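Local atomic coordinates of FAD synthase (Thermoplasma volcanium GSS1, PDB entry 3GLV), a protein that probably catalyses the transfer of the AMP part of ATP to flavin mononucleotide, giving flavin adenine dinucleotide and diphosphate. Residues A[20-25]-A[58-63]; A[26-31]-A[86-91]; A[37-42]-A[47-52]; A[75-80]-A[103-108]. All blocks are in the same frame, centred on the assembly; numbering follows the deposited sequence.

In the fold
From the N terminus, helix 16-26 and the turn after it open contacts 1 and 2 in succession. Contact 3 then closes a short loop between helix 39-44 and the chain leading to helix 53-60, nested inside the larger loops of contacts 1 and 2. At 58-63 contact 1 closes, joining two helices packed on one face of the parallel sheet. Contact 4 opens at 75-80 before contact 2 closes on strand 88-91, so contact 2 crosses both contact 1 and contact 4. Contact 4 closes last, at 103-108, and pairs helices 77-84 and 96-109. Contacts 1 and 2 touch through the hydroxyl of Y21 and the carbonyl of T90.

Contact 1: residues A[20-25]-A[58-63]; sequences HYLKES and ALISEL
L22 meets I60 and L63 by methyl groups alone. Its CG stands beside the backbone N (chi1 -62°) and the chain continues extended, which carries CD1 outward from helix 16-26. CD1 lies 3.6 Å from CD1 of I60 and 3.7 Å from CD1 of L63, so a single methyl serves both partners. The L22 side chain runs at about a right angle to that of L63. Branched aliphatic residues suit this buried place, since their compact ends fit together without any polar group to satisfy.

The fold is the Rossmann-like α/β sandwich of the HUP clan, with sheet order 3-2-1-4-5, and both helices lie on the same face. L22 also rests on A7 and V34 of the sheet, I60 on V34 and A69. I60 further touches F11, an inferred ATP-binding residue.

Polar contacts belong to the margins. The backbone turns at the end of segment 58-63 as a type I turn, with L63 N bonded to I60 O at 3.2 Å, and this presents L63 to the helix. On the outer side, K23 forms a salt bridge with E62 of the second subunit, and the reciprocal pair repeats it across the dimer.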
loop_
_atom_site.group_PDB
_atom_site.type_symbol
_atom_site.label_atom_id
_atom_site.label_comp_id
_atom_site.label_asym_id
_atom_site.label_seq_id
_atom_site.Cartn_x
_atom_site.Cartn_y
_atom_site.Cartn_z
ATOM N N HIS A 20 -0.044 10.509 -0.392
ATOM C CA HIS A 20 0.447 11.840 -0.850
ATOM C C HIS A 20 1.660 12.247 0.032
ATOM O O HIS A 20 2.658 12.721 -0.488
ATOM C CB HIS A 20 -0.633 12.872 -0.791
ATOM C CG HIS A 20 -0.191 14.295 -1.021
ATOM N ND1 HIS A 20 -0.064 14.839 -2.290
ATOM C CD2 HIS A 20 -0.023 15.329 -0.150
ATOM C CE1 HIS A 20 0.257 16.124 -2.178
ATOM N NE2 HIS A 20 0.277 16.454 -0.892
ATOM N N TYR A 21 1.598 12.041 1.328
ATOM C CA TYR A 21 2.705 12.386 2.207
ATOM C C TYR A 21 3.974 11.647 1.842
ATOM O O TYR A 21 4.976 12.252 1.659
ATOM C CB TYR A 21 2.333 12.152 3.674
ATOM C CG TYR A 21 3.443 12.314 4.707
ATOM C CD1 TYR A 21 4.086 13.496 4.888
ATOM C CD2 TYR A 21 3.791 11.278 5.514
ATOM C CE1 TYR A 21 5.042 13.626 5.825
ATOM C CE2 TYR A 21 4.744 11.396 6.444
ATOM C CZ TYR A 21 5.370 12.562 6.601
ATOM O OH TYR A 21 6.318 12.638 7.543
ATOM N N LEU A 22 3.885 10.337 1.715
ATOM C CA LEU A 22 5.011 9.517 1.377
ATOM C C LEU A 22 5.560 9.812 -0.034
ATOM O O LEU A 22 6.710 10.033 -0.189
ATOM C CB LEU A 22 4.671 8.047 1.558
ATOM C CG LEU A 22 4.310 7.610 2.971
ATOM C CD1 LEU A 22 4.090 6.119 3.091
ATOM C CD2 LEU A 22 5.371 8.061 3.919
ATOM N N LYS A 23 4.706 9.847 -1.037
ATOM C CA LYS A 23 5.110 10.096 -2.402
ATOM C C LYS A 23 5.784 11.427 -2.574
ATOM O O LYS A 23 6.812 11.528 -3.299
ATOM C CB LYS A 23 3.948 9.944 -3.358
ATOM C CG LYS A 23 4.293 10.174 -4.781
ATOM C CD LYS A 23 3.097 9.860 -5.765
ATOM C CE LYS A 23 2.748 8.355 -5.816
ATOM N NZ LYS A 23 1.797 8.175 -6.950
ATOM N N GLU A 24 5.239 12.463 -1.936
ATOM C CA GLU A 24 5.839 13.792 -2.085
ATOM C C GLU A 24 7.165 13.825 -1.303
ATOM O O GLU A 24 8.094 14.455 -1.737
ATOM C CB GLU A 24 4.903 14.895 -1.630
ATOM C CG GLU A 24 3.651 15.047 -2.484
ATOM C CD GLU A 24 3.963 15.303 -3.946
ATOM O OE1 GLU A 24 4.468 16.384 -4.268
ATOM O OE2 GLU A 24 3.702 14.419 -4.769
ATOM N N SER A 25 7.259 13.083 -0.180
ATOM C CA SER A 25 8.489 13.049 0.554
ATOM C C SER A 25 9.566 12.417 -0.317
ATOM O O SER A 25 10.672 12.916 -0.354
ATOM C CB SER A 25 8.356 12.332 1.892
ATOM O OG SER A 25 7.407 12.989 2.738
ATOM N N ALA A 58 5.200 -3.594 8.274
ATOM C CA ALA A 58 5.260 -4.504 7.110
ATOM C C ALA A 58 4.443 -3.989 5.922
ATOM O O ALA A 58 4.889 -4.052 4.768
ATOM C CB ALA A 58 4.800 -5.904 7.507
ATOM N N LEU A 59 3.241 -3.471 6.186
ATOM C CA LEU A 59 2.439 -2.953 5.100
ATOM C C LEU A 59 3.097 -1.738 4.487
ATOM O O LEU A 59 3.243 -1.687 3.262
ATOM C CB LEU A 59 1.009 -2.628 5.538
ATOM C CG LEU A 59 -0.039 -2.482 4.474
ATOM C CD1 LEU A 59 -0.121 -3.662 3.438
ATOM C CD2 LEU A 59 -1.423 -2.212 5.143
ATOM N N ILE A 60 3.523 -0.780 5.302
ATOM C CA ILE A 60 4.233 0.426 4.773
ATOM C C ILE A 60 5.429 0.043 3.860
ATOM O O ILE A 60 5.684 0.669 2.842
ATOM C CB ILE A 60 4.713 1.334 5.949
ATOM C CG1 ILE A 60 3.630 2.344 6.297
ATOM C CG2 ILE A 60 6.005 2.099 5.619
ATOM C CD1 ILE A 60 3.328 3.305 5.154
ATOM N N SER A 61 6.128 -1.035 4.214
ATOM C CA SER A 61 7.307 -1.509 3.477
ATOM C C SER A 61 6.942 -2.005 2.067
ATOM O O SER A 61 7.834 -2.244 1.236
ATOM C CB SER A 61 7.951 -2.695 4.226
ATOM O OG SER A 61 8.490 -2.149 5.425
ATOM N N GLU A 62 5.662 -2.223 1.814
ATOM C CA GLU A 62 5.245 -2.783 0.529
ATOM C C GLU A 62 4.969 -1.706 -0.492
ATOM O O GLU A 62 4.644 -2.040 -1.647
ATOM C CB GLU A 62 4.013 -3.701 0.709
ATOM C CG GLU A 62 4.331 -5.007 1.503
ATOM C CD GLU A 62 5.203 -5.974 0.752
ATOM O OE1 GLU A 62 5.193 -5.940 -0.502
ATOM O OE2 GLU A 62 5.852 -6.823 1.415
ATOM N N LEU A 63 5.063 -0.434 -0.097
ATOM C CA LEU A 63 4.834 0.669 -1.030
ATOM C C LEU A 63 6.007 0.996 -1.925
ATOM O O LEU A 63 7.164 1.107 -1.470
ATOM C CB LEU A 63 4.439 1.937 -0.297
ATOM C CG LEU A 63 3.173 1.798 0.555
ATOM C CD1 LEU A 63 3.062 3.023 1.453
ATOM C CD2 LEU A 63 1.955 1.580 -0.350
#

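Contact 2: residues A[26-31]-A[86-91]; sequences KKLGDE and PDIITL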
loop_
_atom_site.group_PDB
_atom_site.type_symbol
_atom_site.label_atom_id
_atom_site.label_comp_id
_atom_site.label_asym_id
_atom_site.label_seq_id
_atom_site.Cartn_x
_atom_site.Cartn_y
_atom_site.Cartn_z
ATOM N N LYS A 26 9.238 11.313 -1.010
ATOM C CA LYS A 26 10.209 10.597 -1.840
ATOM C C LYS A 26 10.747 11.505 -2.938
ATOM O O LYS A 26 11.934 11.497 -3.252
ATOM C CB LYS A 26 9.605 9.345 -2.418
ATOM C CG LYS A 26 10.504 8.567 -3.420
ATOM C CD LYS A 26 11.828 8.120 -2.842
ATOM C CE LYS A 26 12.592 7.220 -3.829
ATOM N NZ LYS A 26 12.436 5.800 -3.556
ATOM N N LYS A 27 9.876 12.355 -3.472
ATOM C CA LYS A 27 10.263 13.249 -4.554
ATOM C C LYS A 27 11.415 14.156 -4.135
ATOM O O LYS A 27 12.075 14.725 -5.012
ATOM C CB LYS A 27 9.104 14.136 -5.007
ATOM C CG LYS A 27 8.088 13.402 -5.835
ATOM C CD LYS A 27 6.973 14.310 -6.282
ATOM C CE LYS A 27 5.988 13.522 -7.119
ATOM N NZ LYS A 27 4.695 14.269 -7.256
ATOM N N LEU A 28 11.622 14.354 -2.833
ATOM C CA LEU A 28 12.596 15.358 -2.402
ATOM C C LEU A 28 14.028 14.778 -2.328
ATOM O O LEU A 28 14.991 15.514 -2.101
ATOM C CB LEU A 28 12.195 15.989 -1.055
ATOM C CG LEU A 28 10.913 16.818 -0.877
ATOM C CD1 LEU A 28 10.573 16.925 0.637
ATOM C CD2 LEU A 28 10.975 18.197 -1.547
ATOM N N GLY A 29 14.184 13.470 -2.493
ATOM C CA GLY A 29 15.499 12.879 -2.384
ATOM C C GLY A 29 15.622 11.571 -3.139
ATOM O O GLY A 29 14.944 11.360 -4.146
ATOM N N ASP A 30 16.483 10.688 -2.630
ATOM C CA ASP A 30 16.805 9.429 -3.300
ATOM C C ASP A 30 16.457 8.211 -2.516
ATOM O O ASP A 30 16.311 7.123 -3.071
ATOM C CB ASP A 30 18.326 9.419 -3.518
ATOM C CG ASP A 30 18.765 10.543 -4.406
ATOM O OD1 ASP A 30 18.383 10.478 -5.586
ATOM O OD2 ASP A 30 19.439 11.491 -3.930
ATOM N N GLU A 31 16.386 8.352 -1.199
ATOM C CA GLU A 31 16.000 7.267 -0.328
ATOM C C GLU A 31 14.928 7.799 0.650
ATOM O O GLU A 31 15.142 8.771 1.312
ATOM C CB GLU A 31 17.225 6.788 0.438
ATOM C CG GLU A 31 16.989 5.630 1.380
ATOM C CD GLU A 31 18.111 5.428 2.353
ATOM O OE1 GLU A 31 18.775 6.406 2.711
ATOM O OE2 GLU A 31 18.291 4.299 2.821
ATOM N N PRO A 86 18.925 11.462 8.709
ATOM C CA PRO A 86 18.334 11.914 7.458
ATOM C C PRO A 86 18.935 13.246 7.015
ATOM O O PRO A 86 19.427 13.971 7.857
ATOM C CB PRO A 86 16.873 12.138 7.867
ATOM C CG PRO A 86 16.960 12.672 9.226
ATOM C CD PRO A 86 18.079 11.840 9.865
ATOM N N ASP A 87 18.906 13.544 5.711
ATOM C CA ASP A 87 19.196 14.926 5.229
ATOM C C ASP A 87 17.971 15.827 5.376
ATOM O O ASP A 87 18.073 17.074 5.530
ATOM C CB ASP A 87 19.650 14.885 3.767
ATOM C CG ASP A 87 20.872 14.025 3.576
ATOM O OD1 ASP A 87 21.890 14.301 4.244
ATOM O OD2 ASP A 87 20.824 13.061 2.823
ATOM N N ILE A 88 16.793 15.215 5.250
ATOM C CA ILE A 88 15.509 15.932 5.284
ATOM C C ILE A 88 14.507 15.211 6.100
ATOM O O ILE A 88 14.400 13.966 6.051
ATOM C CB ILE A 88 14.912 16.100 3.843
ATOM C CG1 ILE A 88 15.839 16.936 2.959
ATOM C CG2 ILE A 88 13.538 16.695 3.878
ATOM C CD1 ILE A 88 15.306 17.130 1.482
ATOM N N ILE A 89 13.818 15.977 6.927
ATOM C CA ILE A 89 12.697 15.485 7.686
ATOM C C ILE A 89 11.448 16.155 7.151
ATOM O O ILE A 89 11.355 17.411 6.952
ATOM C CB ILE A 89 12.821 15.677 9.199
ATOM C CG1 ILE A 89 14.008 14.948 9.707
ATOM C CG2 ILE A 89 11.522 15.097 9.906
ATOM C CD1 ILE A 89 14.377 15.205 11.251
ATOM N N THR A 90 10.496 15.296 6.871
ATOM C CA THR A 90 9.235 15.691 6.261
ATOM C C THR A 90 8.080 15.757 7.290
ATOM O O THR A 90 7.897 14.829 8.068
ATOM C CB THR A 90 9.085 14.666 5.138
ATOM O OG1 THR A 90 9.634 15.213 3.895
ATOM C CG2 THR A 90 7.971 14.242 5.045
ATOM N N LEU A 91 7.374 16.893 7.321
ATOM C CA LEU A 91 6.120 17.044 8.109
ATOM C C LEU A 91 4.868 17.309 7.207
ATOM O O LEU A 91 4.992 17.797 6.100
ATOM C CB LEU A 91 6.239 18.168 9.131
ATOM C CG LEU A 91 7.334 18.114 10.210
ATOM C CD1 LEU A 91 7.383 19.393 10.939
ATOM C CD2 LEU A 91 7.156 16.930 11.160
#
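L28 and I88 reach each other through matching torsions: in both, the gamma carbon bearing the delta methyl lies beside the backbone N (chi1 -64° for L28, -62° for I88). I88 then runs on fully extended, so that CD1 is sent out from the strand to the turn 26-29. That methyl ends beside the backbone of L28, 3.9 Å from its O and 4.2 Å from its CB. L28 meanwhile sends its own CD1 further along the strand, where it lies 3.8 Å from OG1 of T90, the two side chains passing at a slant. This is a van der Waals approach of a methyl to a hydroxyl.

The backbone places L28. Residues 26 to 29 form a type I turn, with G29 N bonded to K26 O at 3.1 Å, where helix 16-26 ends and the loop to strand 31-36 begins. G29 leaves the turn in an extended conformation that residues with a side chain adopt less readily. Beta-branched I88 and T90 suit an extended strand, and both point to the same face because they are two residues apart.

That face is the one on which helix 16-26 packs: L28 and I88 also rest on V116 of strand 114-117, while T90 touches V5 of strand 4-9 and gives its carbonyl to Y21 of the helix. On the other face of strand 88-91, I89 and L91 lie against L102 and E99 of helix 96-109.

Contact 3: residues A[37-42]-A[47-52]; sequences ARDSTA and KIPIFD
D39 leans its carboxylate over the loop 47-52. With CG beside the backbone N (chi1 -68°), OD1 comes to 3.7 Å from CG of the P49 ring, while OD2 settles 3.6 Å from CA of D52. OD1 also lies 3.6 Å from F51 O; two acceptors this near are reconciled by R56, which makes a salt bridge to OD1 and donates through NE to F51 O. If an alanine stood here, the R56 guanidinium would probably be left without its carboxylate mate and the side of P49 without its neighbour.

The two segments belong to the crossover connection between strands 31-36 and 68-71 of a Rossmann-like nucleotidyltransferase fold, in which helix 39-44 is followed by this loop and then helix 53-60. D52 is the N-cap of the latter and caps a backbone N in its first turn. Its CG sits between the backbone N and the carbonyl carbon (chi1 64°), and OD1 bonds to S55 OG.

A42 is small enough to let the loop come close: its CB touches P49 CD at 3.8 Å and K47 O at 3.4 Å. The backbone is joined by K47 N donating to A42 O, 2.9 Å and nearly straight at 165°. The bent K47 chain puts NZ in a salt bridge with a bound sulfate, probably from the crystallisation liquor; the side chain also touches V10, an inferred ATP-binding residue.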
loop_
_atom_site.group_PDB
_atom_site.type_symbol
_atom_site.label_atom_id
_atom_site.label_comp_id
_atom_site.label_asym_id
_atom_site.label_seq_id
_atom_site.Cartn_x
_atom_site.Cartn_y
_atom_site.Cartn_z
ATOM N N ALA A 37 5.277 4.538 14.085
ATOM C CA ALA A 37 5.107 4.629 15.547
ATOM C C ALA A 37 4.839 3.257 16.176
ATOM O O ALA A 37 4.067 2.469 15.644
ATOM C CB ALA A 37 3.975 5.584 15.878
ATOM N N ARG A 38 5.530 2.961 17.279
ATOM C CA ARG A 38 5.203 1.841 18.128
ATOM C C ARG A 38 3.791 1.970 18.659
ATOM O O ARG A 38 3.249 3.056 18.789
ATOM C CB ARG A 38 6.169 1.766 19.322
ATOM C CG ARG A 38 7.542 1.312 18.870
ATOM C CD ARG A 38 8.554 1.103 19.930
ATOM N NE ARG A 38 9.797 0.661 19.293
ATOM C CZ ARG A 38 10.106 -0.608 19.003
ATOM N NH1 ARG A 38 9.288 -1.604 19.326
ATOM N NH2 ARG A 38 11.258 -0.891 18.383
ATOM N N ASP A 39 3.215 0.834 18.985
ATOM C CA ASP A 39 1.883 0.810 19.586
ATOM C C ASP A 39 1.794 1.610 20.892
ATOM O O ASP A 39 0.817 2.330 21.096
ATOM C CB ASP A 39 1.398 -0.634 19.805
ATOM C CG ASP A 39 1.106 -1.400 18.484
ATOM O OD1 ASP A 39 0.460 -0.838 17.507
ATOM O OD2 ASP A 39 1.455 -2.622 18.458
ATOM N N SER A 40 2.806 1.546 21.761
ATOM C CA SER A 40 2.775 2.365 23.003
ATOM C C SER A 40 2.742 3.870 22.715
ATOM O O SER A 40 1.946 4.619 23.292
ATOM C CB SER A 40 3.955 2.052 23.951
ATOM O OG SER A 40 5.218 1.963 23.270
ATOM N N THR A 41 3.633 4.317 21.842
ATOM C CA THR A 41 3.673 5.718 21.434
ATOM C C THR A 41 2.317 6.186 20.896
ATOM O O THR A 41 1.761 7.181 21.379
ATOM C CB THR A 41 4.737 5.900 20.300
ATOM O OG1 THR A 41 5.959 5.318 20.747
ATOM C CG2 THR A 41 4.941 7.380 19.951
ATOM N N ALA A 42 1.769 5.471 19.907
ATOM C CA ALA A 42 0.450 5.844 19.395
ATOM C C ALA A 42 -0.611 5.910 20.516
ATOM O O ALA A 42 -1.368 6.887 20.632
ATOM C CB ALA A 42 -0.014 4.878 18.237
ATOM N N LYS A 47 -4.111 7.818 20.226
ATOM C CA LYS A 47 -4.676 7.224 19.033
ATOM C C LYS A 47 -4.385 5.737 19.046
ATOM O O LYS A 47 -3.335 5.312 18.579
ATOM C CB LYS A 47 -4.094 7.877 17.771
ATOM C CG LYS A 47 -3.716 9.362 17.966
ATOM C CD LYS A 47 -3.321 10.020 16.629
ATOM C CE LYS A 47 -1.960 9.555 16.106
ATOM N NZ LYS A 47 -1.969 9.539 14.586
ATOM N N ILE A 48 -5.311 4.960 19.596
ATOM C CA ILE A 48 -5.177 3.518 19.650
ATOM C C ILE A 48 -5.246 2.971 18.213
ATOM O O ILE A 48 -6.236 3.167 17.537
ATOM C CB ILE A 48 -6.294 2.909 20.528
ATOM C CG1 ILE A 48 -6.054 3.290 22.004
ATOM C CG2 ILE A 48 -6.384 1.391 20.360
ATOM C CD1 ILE A 48 -7.211 2.914 22.987
ATOM N N PRO A 49 -4.192 2.311 17.727
ATOM C CA PRO A 49 -4.360 1.761 16.363
ATOM C C PRO A 49 -4.970 0.342 16.391
ATOM O O PRO A 49 -4.719 -0.414 17.321
ATOM C CB PRO A 49 -2.947 1.726 15.815
ATOM C CG PRO A 49 -2.034 1.798 17.067
ATOM C CD PRO A 49 -2.812 2.245 18.220
ATOM N N ILE A 50 -5.753 -0.007 15.381
ATOM C CA ILE A 50 -6.397 -1.316 15.293
ATOM C C ILE A 50 -5.439 -2.424 14.767
ATOM O O ILE A 50 -5.611 -3.627 15.055
ATOM C CB ILE A 50 -7.690 -1.141 14.398
ATOM C CG1 ILE A 50 -8.683 -2.241 14.655
ATOM C CG2 ILE A 50 -7.355 -0.998 12.945
ATOM C CD1 ILE A 50 -9.962 -2.029 13.898
ATOM N N PHE A 51 -4.438 -2.016 13.985
ATOM C CA PHE A 51 -3.388 -2.938 13.530
ATOM C C PHE A 51 -2.148 -2.809 14.421
ATOM O O PHE A 51 -1.748 -1.696 14.781
ATOM C CB PHE A 51 -3.023 -2.622 12.076
ATOM C CG PHE A 51 -3.994 -3.163 11.069
ATOM C CD1 PHE A 51 -3.999 -4.528 10.765
ATOM C CD2 PHE A 51 -4.819 -2.316 10.346
ATOM C CE1 PHE A 51 -4.841 -5.046 9.826
ATOM C CE2 PHE A 51 -5.691 -2.808 9.383
ATOM C CZ PHE A 51 -5.724 -4.210 9.126
ATOM N N ASP A 52 -1.518 -3.935 14.741
ATOM C CA ASP A 52 -0.334 -3.917 15.638
ATOM C C ASP A 52 0.883 -3.377 14.881
ATOM O O ASP A 52 0.880 -3.290 13.649
ATOM C CB ASP A 52 -0.011 -5.338 16.089
ATOM C CG ASP A 52 0.398 -6.193 14.894
ATOM O OD1 ASP A 52 -0.478 -6.727 14.152
ATOM O OD2 ASP A 52 1.586 -6.187 14.582
#

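Contact 4: residues A[75-80]-A[103-108]; sequences GDMMKT and QSKINK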
loop_
_atom_site.group_PDB
_atom_site.type_symbol
_atom_site.label_atom_id
_atom_site.label_comp_id
_atom_site.label_asym_id
_atom_site.label_seq_id
_atom_site.Cartn_x
_atom_site.Cartn_y
_atom_site.Cartn_z
ATOM N N GLY A 75 9.670 7.000 23.020
ATOM C CA GLY A 75 9.263 8.313 23.468
ATOM C C GLY A 75 10.415 9.274 23.394
ATOM O O GLY A 75 10.660 10.031 24.304
ATOM N N ASP A 76 11.112 9.237 22.272
ATOM C CA ASP A 76 12.426 9.857 22.137
ATOM C C ASP A 76 12.732 10.027 20.652
ATOM O O ASP A 76 13.399 9.173 20.020
ATOM C CB ASP A 76 13.467 8.951 22.787
ATOM C CG ASP A 76 14.881 9.530 22.720
ATOM O OD1 ASP A 76 15.022 10.732 22.341
ATOM O OD2 ASP A 76 15.832 8.771 23.050
ATOM N N MET A 77 12.219 11.111 20.079
ATOM C CA MET A 77 12.312 11.321 18.632
ATOM C C MET A 77 13.757 11.618 18.186
ATOM O O MET A 77 14.248 11.104 17.149
ATOM C CB MET A 77 11.403 12.483 18.252
ATOM C CG MET A 77 11.555 12.982 16.816
ATOM S SD MET A 77 10.633 14.530 16.647
ATOM C CE MET A 77 11.718 15.679 17.549
ATOM N N MET A 78 14.445 12.438 18.980
ATOM C CA MET A 78 15.798 12.808 18.621
ATOM C C MET A 78 16.681 11.578 18.577
ATOM O O MET A 78 17.571 11.535 17.778
ATOM C CB MET A 78 16.381 13.903 19.546
ATOM C CG MET A 78 16.007 15.370 19.090
ATOM S SD MET A 78 16.303 15.860 17.313
ATOM C CE MET A 78 18.037 15.373 17.107
ATOM N N LYS A 79 16.429 10.567 19.407
ATOM C CA LYS A 79 17.187 9.324 19.272
ATOM C C LYS A 79 16.999 8.664 17.893
ATOM O O LYS A 79 17.962 8.162 17.310
ATOM C CB LYS A 79 16.829 8.345 20.340
ATOM C CG LYS A 79 17.629 7.038 20.265
ATOM C CD LYS A 79 17.514 6.309 21.601
ATOM C CE LYS A 79 18.241 4.976 21.611
ATOM N NZ LYS A 79 17.913 4.229 22.889
ATOM N N THR A 80 15.772 8.660 17.373
ATOM C CA THR A 80 15.561 8.199 16.012
ATOM C C THR A 80 16.331 9.064 14.988
ATOM O O THR A 80 16.997 8.521 14.113
ATOM C CB THR A 80 14.040 8.070 15.664
ATOM O OG1 THR A 80 13.426 7.144 16.574
ATOM C CG2 THR A 80 13.817 7.573 14.213
ATOM N N GLN A 103 12.845 22.554 14.604
ATOM C CA GLN A 103 13.865 23.451 14.157
ATOM C C GLN A 103 14.714 23.967 15.329
ATOM O O GLN A 103 15.933 24.004 15.206
ATOM C CB GLN A 103 13.270 24.618 13.380
ATOM C CG GLN A 103 14.309 25.467 12.747
ATOM C CD GLN A 103 15.062 24.740 11.643
ATOM O OE1 GLN A 103 14.457 24.223 10.711
ATOM N NE2 GLN A 103 16.394 24.701 11.749
ATOM N N SER A 104 14.096 24.343 16.452
ATOM C CA SER A 104 14.876 24.795 17.633
ATOM C C SER A 104 15.799 23.706 18.140
ATOM O O SER A 104 16.914 23.998 18.527
ATOM C CB SER A 104 13.998 25.199 18.827
ATOM O OG SER A 104 13.160 26.297 18.486
ATOM N N LYS A 105 15.313 22.460 18.164
ATOM C CA LYS A 105 16.169 21.335 18.583
ATOM C C LYS A 105 17.416 21.183 17.688
ATOM O O LYS A 105 18.544 21.112 18.186
ATOM C CB LYS A 105 15.383 20.034 18.597
ATOM C CG LYS A 105 14.334 19.975 19.728
ATOM C CD LYS A 105 13.780 18.506 19.924
ATOM C CE LYS A 105 12.656 18.436 21.005
ATOM N NZ LYS A 105 11.422 19.105 20.571
ATOM N N ILE A 106 17.176 21.204 16.374
ATOM C CA ILE A 106 18.215 21.138 15.354
ATOM C C ILE A 106 19.237 22.224 15.551
ATOM O O ILE A 106 20.433 21.943 15.577
ATOM C CB ILE A 106 17.625 21.266 13.880
ATOM C CG1 ILE A 106 16.824 20.056 13.482
ATOM C CG2 ILE A 106 18.718 21.453 12.793
ATOM C CD1 ILE A 106 17.173 18.883 14.267
ATOM N N ASN A 107 18.752 23.457 15.685
ATOM C CA ASN A 107 19.602 24.610 15.809
ATOM C C ASN A 107 20.453 24.545 17.079
ATOM O O ASN A 107 21.604 24.876 17.017
ATOM C CB ASN A 107 18.780 25.911 15.886
ATOM C CG ASN A 107 18.064 26.258 14.564
ATOM O OD1 ASN A 107 18.282 25.620 13.548
ATOM N ND2 ASN A 107 17.199 27.290 14.595
ATOM N N LYS A 108 19.881 24.173 18.225
ATOM C CA LYS A 108 20.661 24.106 19.459
ATOM C C LYS A 108 21.816 23.122 19.302
ATOM O O LYS A 108 22.937 23.386 19.733
ATOM C CB LYS A 108 19.777 23.709 20.661
ATOM C CG LYS A 108 20.568 23.490 21.949
ATOM C CD LYS A 108 19.682 23.303 23.192
ATOM C CE LYS A 108 20.549 23.069 24.440
ATOM N NZ LYS A 108 19.751 22.799 25.692
#
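M78 and K105 lie alongside each other and run in opposite directions, the one from helix 77-84 and the other from helix 96-109. These helices precede and follow strand 88-91 in the Rossmann-like α/β fold, and they pair on the face of the sheet away from helix 16-26. The closest approach is between M78 CG and K105 CD, 3.9 Å apart, so the lysine takes part by its aliphatic middle. K105 runs extended through CE and turns only at chi4 (69°), so the contact is carried by CD, and NZ makes none of the close contacts. A lysine suits such a partly open place, because its methylenes can pack on a neighbour while its charged end stays near the surface.

In M78 the bend at chi2 (-50°) brings SD to 4.4 Å from I106 CD1, a loose apolar contact; the further bend at chi3 turns only CE. The unbranched, flexible methionine chain can fold to reach both K105 and I106, and M78 also touches L109 and I111, which lie beyond these segments. M77, one residue earlier, reaches the same K105 CD with its terminal methyl, CE, at 4.2 Å. It rests on L102 as well.

Each helix has its own local polar bond. D76 is the N-cap of helix 77-84, and its OD1 accepts from K79 N at 3.3 Å, met from above the carboxylate plane. In helix 96-109, one turn separates Q103 from N107, and Q103 NE2 donates to N107 OD1 at 2.8 Å, with the acceptor in the plane of the glutamine amide.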